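Local coordinates for mannose-6-phosphate isomerase (Helicobacter pylori, PDB 2QH5), which probably makes GDP-mannose from mannose 1-phosphate and GTP, a reaction of the N-terminal nucleotidyltransferase domain present here, at residues 30-41 with 62-73. Numbering follows the deposited sequence.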
loop_
_atom_site.group_PDB
_atom_site.type_symbol
_atom_site.label_atom_id
_atom_site.label_comp_id
_atom_site.label_asym_id
_atom_site.label_seq_id
_atom_site.Cartn_x
_atom_site.Cartn_y
_atom_site.Cartn_z
ATOM N N PHE A 30 -6.815 -9.008 12.052
ATOM C CA PHE A 30 -6.914 -8.497 13.417
ATOM C C PHE A 30 -6.746 -9.568 14.490
ATOM O O PHE A 30 -6.616 -9.249 15.673
ATOM C CB PHE A 30 -8.228 -7.745 13.610
ATOM C CG PHE A 30 -8.283 -6.445 12.868
ATOM C CD1 PHE A 30 -7.544 -5.349 13.307
ATOM C CD2 PHE A 30 -9.061 -6.321 11.725
ATOM C CE1 PHE A 30 -7.583 -4.147 12.623
ATOM C CE2 PHE A 30 -9.106 -5.123 11.033
ATOM C CZ PHE A 30 -8.368 -4.031 11.484
ATOM N N LEU A 31 -6.735 -10.830 14.070
ATOM C CA LEU A 31 -6.639 -11.957 14.996
ATOM C C LEU A 31 -5.245 -12.094 15.589
ATOM O O LEU A 31 -4.260 -12.195 14.860
ATOM C CB LEU A 31 -7.054 -13.249 14.296
ATOM C CG LEU A 31 -8.542 -13.329 13.944
ATOM C CD1 LEU A 31 -8.788 -14.337 12.828
ATOM C CD2 LEU A 31 -9.378 -13.651 15.188
ATOM N N LYS A 32 -5.178 -12.112 16.918
ATOM C CA LYS A 32 -3.907 -12.062 17.649
ATOM C C LYS A 32 -3.218 -13.432 17.760
ATOM O O LYS A 32 -2.676 -13.789 18.815
ATOM C CB LYS A 32 -4.119 -11.454 19.042
ATOM C CG LYS A 32 -5.088 -10.279 19.075
ATOM C CD LYS A 32 -4.948 -9.457 20.348
ATOM C CE LYS A 32 -3.643 -8.672 20.360
ATOM N NZ LYS A 32 -3.693 -7.475 21.239
ATOM N N LEU A 33 -3.215 -14.175 16.656
ATOM C CA LEU A 33 -2.778 -15.569 16.645
ATOM C C LEU A 33 -1.259 -15.763 16.638
ATOM O O LEU A 33 -0.748 -16.702 17.255
ATOM C CB LEU A 33 -3.423 -16.309 15.466
ATOM C CG LEU A 33 -4.725 -17.080 15.733
ATOM C CD1 LEU A 33 -5.826 -16.218 16.350
ATOM C CD2 LEU A 33 -5.227 -17.755 14.463
ATOM N N PHE A 34 -0.546 -14.877 15.947
ATOM C CA PHE A 34 0.903 -15.002 15.778
ATOM C C PHE A 34 1.678 -14.566 17.021
ATOM O O PHE A 34 2.185 -13.439 17.092
ATOM C CB PHE A 34 1.367 -14.229 14.540
ATOM C CG PHE A 34 0.751 -14.720 13.265
ATOM C CD1 PHE A 34 1.221 -15.873 12.652
ATOM C CD2 PHE A 34 -0.308 -14.040 12.687
ATOM C CE1 PHE A 34 0.651 -16.337 11.476
ATOM C CE2 PHE A 34 -0.886 -14.499 11.514
ATOM C CZ PHE A 34 -0.405 -15.648 10.907
ATOM N N ASP A 35 1.769 -15.491 17.978
ATOM C CA ASP A 35 2.374 -15.262 19.295
ATOM C C ASP A 35 1.825 -14.004 19.971
ATOM O O ASP A 35 2.524 -12.993 20.099
ATOM C CB ASP A 35 3.908 -15.237 19.218
ATOM C CG ASP A 35 4.563 -15.434 20.576
ATOM O OD1 ASP A 35 4.299 -16.471 21.227
ATOM O OD2 ASP A 35 5.346 -14.553 20.994
ATOM N N HIS A 36 0.555 -14.086 20.371
ATOM C CA HIS A 36 -0.187 -12.999 21.037
ATOM C C HIS A 36 -0.421 -11.754 20.166
ATOM O O HIS A 36 -1.142 -10.839 20.571
ATOM C CB HIS A 36 0.458 -12.603 22.380
ATOM C CG HIS A 36 0.768 -13.765 23.276
ATOM N ND1 HIS A 36 -0.212 -14.524 23.879
ATOM C CD2 HIS A 36 1.951 -14.288 23.681
ATOM C CE1 HIS A 36 0.353 -15.469 24.610
ATOM N NE2 HIS A 36 1.665 -15.347 24.508
ATOM N N LYS A 37 0.177 -11.729 18.974
ATOM C CA LYS A 37 0.130 -10.553 18.107
ATOM C C LYS A 37 -0.591 -10.810 16.782
ATOM O O LYS A 37 -0.645 -11.942 16.294
ATOM C CB LYS A 37 1.540 -10.001 17.867
ATOM C CG LYS A 37 2.225 -9.501 19.135
ATOM C CD LYS A 37 3.290 -8.457 18.841
ATOM C CE LYS A 37 3.823 -7.839 20.129
ATOM N NZ LYS A 37 4.730 -6.680 19.868
ATOM N N SER A 38 -1.149 -9.739 16.219
ATOM C CA SER A 38 -1.882 -9.809 14.955
ATOM C C SER A 38 -1.029 -9.324 13.789
ATOM O O SER A 38 -0.034 -8.615 13.984
ATOM C CB SER A 38 -3.165 -8.979 15.035
ATOM O OG SER A 38 -2.872 -7.598 15.166
ATOM N N LEU A 39 -1.420 -9.713 12.575
ATOM C CA LEU A 39 -0.744 -9.255 11.356
ATOM C C LEU A 39 -0.719 -7.734 11.288
ATOM O O LEU A 39 0.320 -7.139 10.990
ATOM C CB LEU A 39 -1.443 -9.802 10.117
ATOM C CG LEU A 39 -1.147 -11.252 9.761
ATOM C CD1 LEU A 39 -2.053 -11.722 8.620
ATOM C CD2 LEU A 39 0.324 -11.406 9.402
ATOM N N PHE A 40 -1.870 -7.128 11.589
ATOM C CA PHE A 40 -2.037 -5.684 11.659
ATOM C C PHE A 40 -1.010 -4.992 12.566
ATOM O O PHE A 40 -0.336 -4.060 12.129
ATOM C CB PHE A 40 -3.475 -5.327 12.084
ATOM C CG PHE A 40 -3.698 -3.853 12.304
ATOM C CD1 PHE A 40 -3.949 -3.007 11.231
ATOM C CD2 PHE A 40 -3.648 -3.312 13.587
ATOM C CE1 PHE A 40 -4.132 -1.650 11.433
ATOM C CE2 PHE A 40 -3.835 -1.958 13.792
ATOM C CZ PHE A 40 -4.073 -1.125 12.718
ATOM N N GLU A 41 -0.880 -5.438 13.816
ATOM C CA GLU A 41 0.087 -4.809 14.726
ATOM C C GLU A 41 1.543 -5.145 14.391
ATOM O O GLU A 41 2.447 -4.363 14.683
ATOM C CB GLU A 41 -0.225 -5.117 16.191
ATOM C CG GLU A 41 -0.050 -6.556 16.603
ATOM C CD GLU A 41 -0.367 -6.767 18.066
ATOM O OE1 GLU A 41 -1.470 -7.277 18.358
ATOM O OE2 GLU A 41 0.476 -6.400 18.920
ATOM N N HIS A 62 -14.149 -1.168 12.104
ATOM C CA HIS A 62 -13.019 -1.757 12.826
ATOM C C HIS A 62 -12.097 -0.738 13.472
ATOM O O HIS A 62 -11.072 -1.116 14.031
ATOM C CB HIS A 62 -12.213 -2.706 11.927
ATOM C CG HIS A 62 -13.062 -3.533 11.016
ATOM N ND1 HIS A 62 -12.951 -3.479 9.643
ATOM C CD2 HIS A 62 -14.056 -4.415 11.278
ATOM C CE1 HIS A 62 -13.833 -4.298 9.099
ATOM N NE2 HIS A 62 -14.516 -4.879 10.069
ATOM N N TYR A 63 -12.461 0.544 13.407
ATOM C CA TYR A 63 -11.610 1.603 13.958
ATOM C C TYR A 63 -11.128 1.254 15.365
ATOM O O TYR A 63 -9.922 1.182 15.616
ATOM C CB TYR A 63 -12.316 2.970 13.953
ATOM C CG TYR A 63 -11.555 4.022 14.739
ATOM C CD1 TYR A 63 -12.007 4.472 15.976
ATOM C CD2 TYR A 63 -10.358 4.541 14.259
ATOM C CE1 TYR A 63 -11.286 5.422 16.705
ATOM C CE2 TYR A 63 -9.641 5.485 14.975
ATOM C CZ TYR A 63 -10.107 5.924 16.191
ATOM O OH TYR A 63 -9.383 6.863 16.886
ATOM N N PHE A 64 -12.076 1.007 16.268
ATOM C CA PHE A 64 -11.762 0.780 17.679
ATOM C C PHE A 64 -11.042 -0.540 17.937
ATOM O O PHE A 64 -10.265 -0.651 18.889
ATOM C CB PHE A 64 -13.022 0.912 18.535
ATOM C CG PHE A 64 -13.619 2.292 18.502
ATOM C CD1 PHE A 64 -13.183 3.279 19.395
ATOM C CD2 PHE A 64 -14.596 2.612 17.560
ATOM C CE1 PHE A 64 -13.722 4.559 19.352
ATOM C CE2 PHE A 64 -15.152 3.887 17.499
ATOM C CZ PHE A 64 -14.708 4.871 18.401
ATOM N N LEU A 65 -11.296 -1.526 17.078
ATOM C CA LEU A 65 -10.518 -2.761 17.063
ATOM C C LEU A 65 -9.040 -2.481 16.717
ATOM O O LEU A 65 -8.128 -2.926 17.425
ATOM C CB LEU A 65 -11.145 -3.761 16.078
ATOM C CG LEU A 65 -10.542 -5.161 15.933
ATOM C CD1 LEU A 65 -10.344 -5.808 17.289
ATOM C CD2 LEU A 65 -11.436 -6.020 15.057
ATOM N N ALA A 66 -8.822 -1.726 15.640
ATOM C CA ALA A 66 -7.490 -1.339 15.202
ATOM C C ALA A 66 -6.754 -0.521 16.269
ATOM O O ALA A 66 -5.606 -0.815 16.609
ATOM C CB ALA A 66 -7.586 -0.554 13.908
ATOM N N LEU A 67 -7.438 0.492 16.797
ATOM C CA LEU A 67 -6.869 1.408 17.778
ATOM C C LEU A 67 -6.486 0.668 19.056
ATOM O O LEU A 67 -5.517 1.033 19.727
ATOM C CB LEU A 67 -7.878 2.510 18.094
ATOM C CG LEU A 67 -7.463 3.973 18.275
ATOM C CD1 LEU A 67 -8.519 4.659 19.125
ATOM C CD2 LEU A 67 -6.081 4.171 18.895
ATOM N N GLU A 68 -7.243 -0.378 19.377
ATOM C CA GLU A 68 -6.976 -1.201 20.554
ATOM C C GLU A 68 -5.680 -1.993 20.416
ATOM O O GLU A 68 -4.921 -2.127 21.380
ATOM C CB GLU A 68 -8.142 -2.161 20.805
ATOM C CG GLU A 68 -8.184 -2.765 22.201
ATOM C CD GLU A 68 -9.487 -3.495 22.472
ATOM O OE1 GLU A 68 -10.285 -2.991 23.293
ATOM O OE2 GLU A 68 -9.723 -4.558 21.854
ATOM N N GLU A 69 -5.427 -2.505 19.213
ATOM C CA GLU A 69 -4.295 -3.399 18.972
ATOM C C GLU A 69 -2.946 -2.701 18.859
ATOM O O GLU A 69 -1.901 -3.345 18.946
ATOM C CB GLU A 69 -4.556 -4.269 17.749
ATOM C CG GLU A 69 -5.461 -5.429 18.069
ATOM C CD GLU A 69 -5.852 -6.229 16.851
ATOM O OE1 GLU A 69 -6.971 -6.775 16.847
ATOM O OE2 GLU A 69 -5.050 -6.310 15.898
ATOM N N ILE A 70 -2.973 -1.388 18.668
ATOM C CA ILE A 70 -1.749 -0.596 18.601
ATOM C C ILE A 70 -1.671 0.446 19.720
ATOM O O ILE A 70 -1.015 1.478 19.574
ATOM C CB ILE A 70 -1.559 0.087 17.214
ATOM C CG1 ILE A 70 -2.751 0.984 16.870
ATOM C CG2 ILE A 70 -1.333 -0.957 16.133
ATOM C CD1 ILE A 70 -2.396 2.151 15.978
ATOM N N LYS A 71 -2.336 0.164 20.837
ATOM C CA LYS A 71 -2.293 1.053 21.995
ATOM C C LYS A 71 -0.921 0.999 22.669
ATOM O O LYS A 71 -0.412 2.019 23.136
ATOM C CB LYS A 71 -3.408 0.707 22.988
ATOM C CG LYS A 71 -3.676 1.762 24.072
ATOM C CD LYS A 71 -4.429 2.982 23.537
ATOM C CE LYS A 71 -3.497 4.157 23.248
ATOM N NZ LYS A 71 -4.209 5.292 22.594
ATOM N N ASN A 72 -0.331 -0.195 22.699
ATOM C CA ASN A 72 1.028 -0.398 23.209
ATOM C C ASN A 72 2.090 0.279 22.342
ATOM O O ASN A 72 3.102 0.768 22.854
ATOM C CB ASN A 72 1.348 -1.896 23.306
ATOM C CG ASN A 72 0.855 -2.530 24.600
ATOM O OD1 ASN A 72 0.224 -1.877 25.435
ATOM N ND2 ASN A 72 1.146 -3.815 24.770
ATOM N N GLU A 73 1.840 0.309 21.035
ATOM C CA GLU A 73 2.845 0.686 20.041
ATOM C C GLU A 73 3.034 2.200 19.851
ATOM O O GLU A 73 4.101 2.638 19.414
ATOM C CB GLU A 73 2.528 0.016 18.700
ATOM C CG GLU A 73 1.999 -1.420 18.797
ATOM C CD GLU A 73 3.095 -2.472 18.878
ATOM O OE1 GLU A 73 4.271 -2.149 18.604
ATOM O OE2 GLU A 73 2.775 -3.636 19.208
#
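The N-cap of helix 39-48 meets helix 63-69 where Ser38 and Glu69 touch, in the N-terminal nucleotidyltransferase domain. In the conformer of Ser38 described here, one of two, Ser38 OG donates to Glu69 OE2 at 2.6 Å, reaching it from above the carboxylate plane, 38° out of it. In that conformer the same hydroxyl accepts from Glu41 N over 3.2 Å in a nearly straight bond, while Glu41 OE1 takes a weak bond from Ser38 N: a capping box. Serine suits the place because its short side chain, with OG set between backbone N and carbonyl carbon (chi1 66° in this conformer), can cap its own helix and still donate to a neighbour. Glu69 reaches it on an extended chain. Its other oxygen, OE1, lies 2.8 Å from Phe30 O. Glu41 OE1 and Glu69 OE2, 4.5 Å apart, bring two carboxylates close together, which may raise the affinity of one of them for a proton.

Beside these polar groups the packing is apolar. Ala66 is small enough for both Phe30 and Phe40 to close on its CB, with Phe40 CZ at 3.8 Å. Leu65 CD2 lies against the base of the Phe30 ring, and Ile70 CG2 meets Phe40 CE2 at 3.6 Å. Phe40 also reaches Ile56 of strand 53-59, as does Ile70. Farther along, Lys37 extends to a long salt bridge with Glu73 OE2, whose carboxylate crowds that of Glu41.

Together these contacts pack two helices on parallel strands of the central sheet, as in the Rossmann-like alpha/beta core of GT-A nucleotidyltransferases.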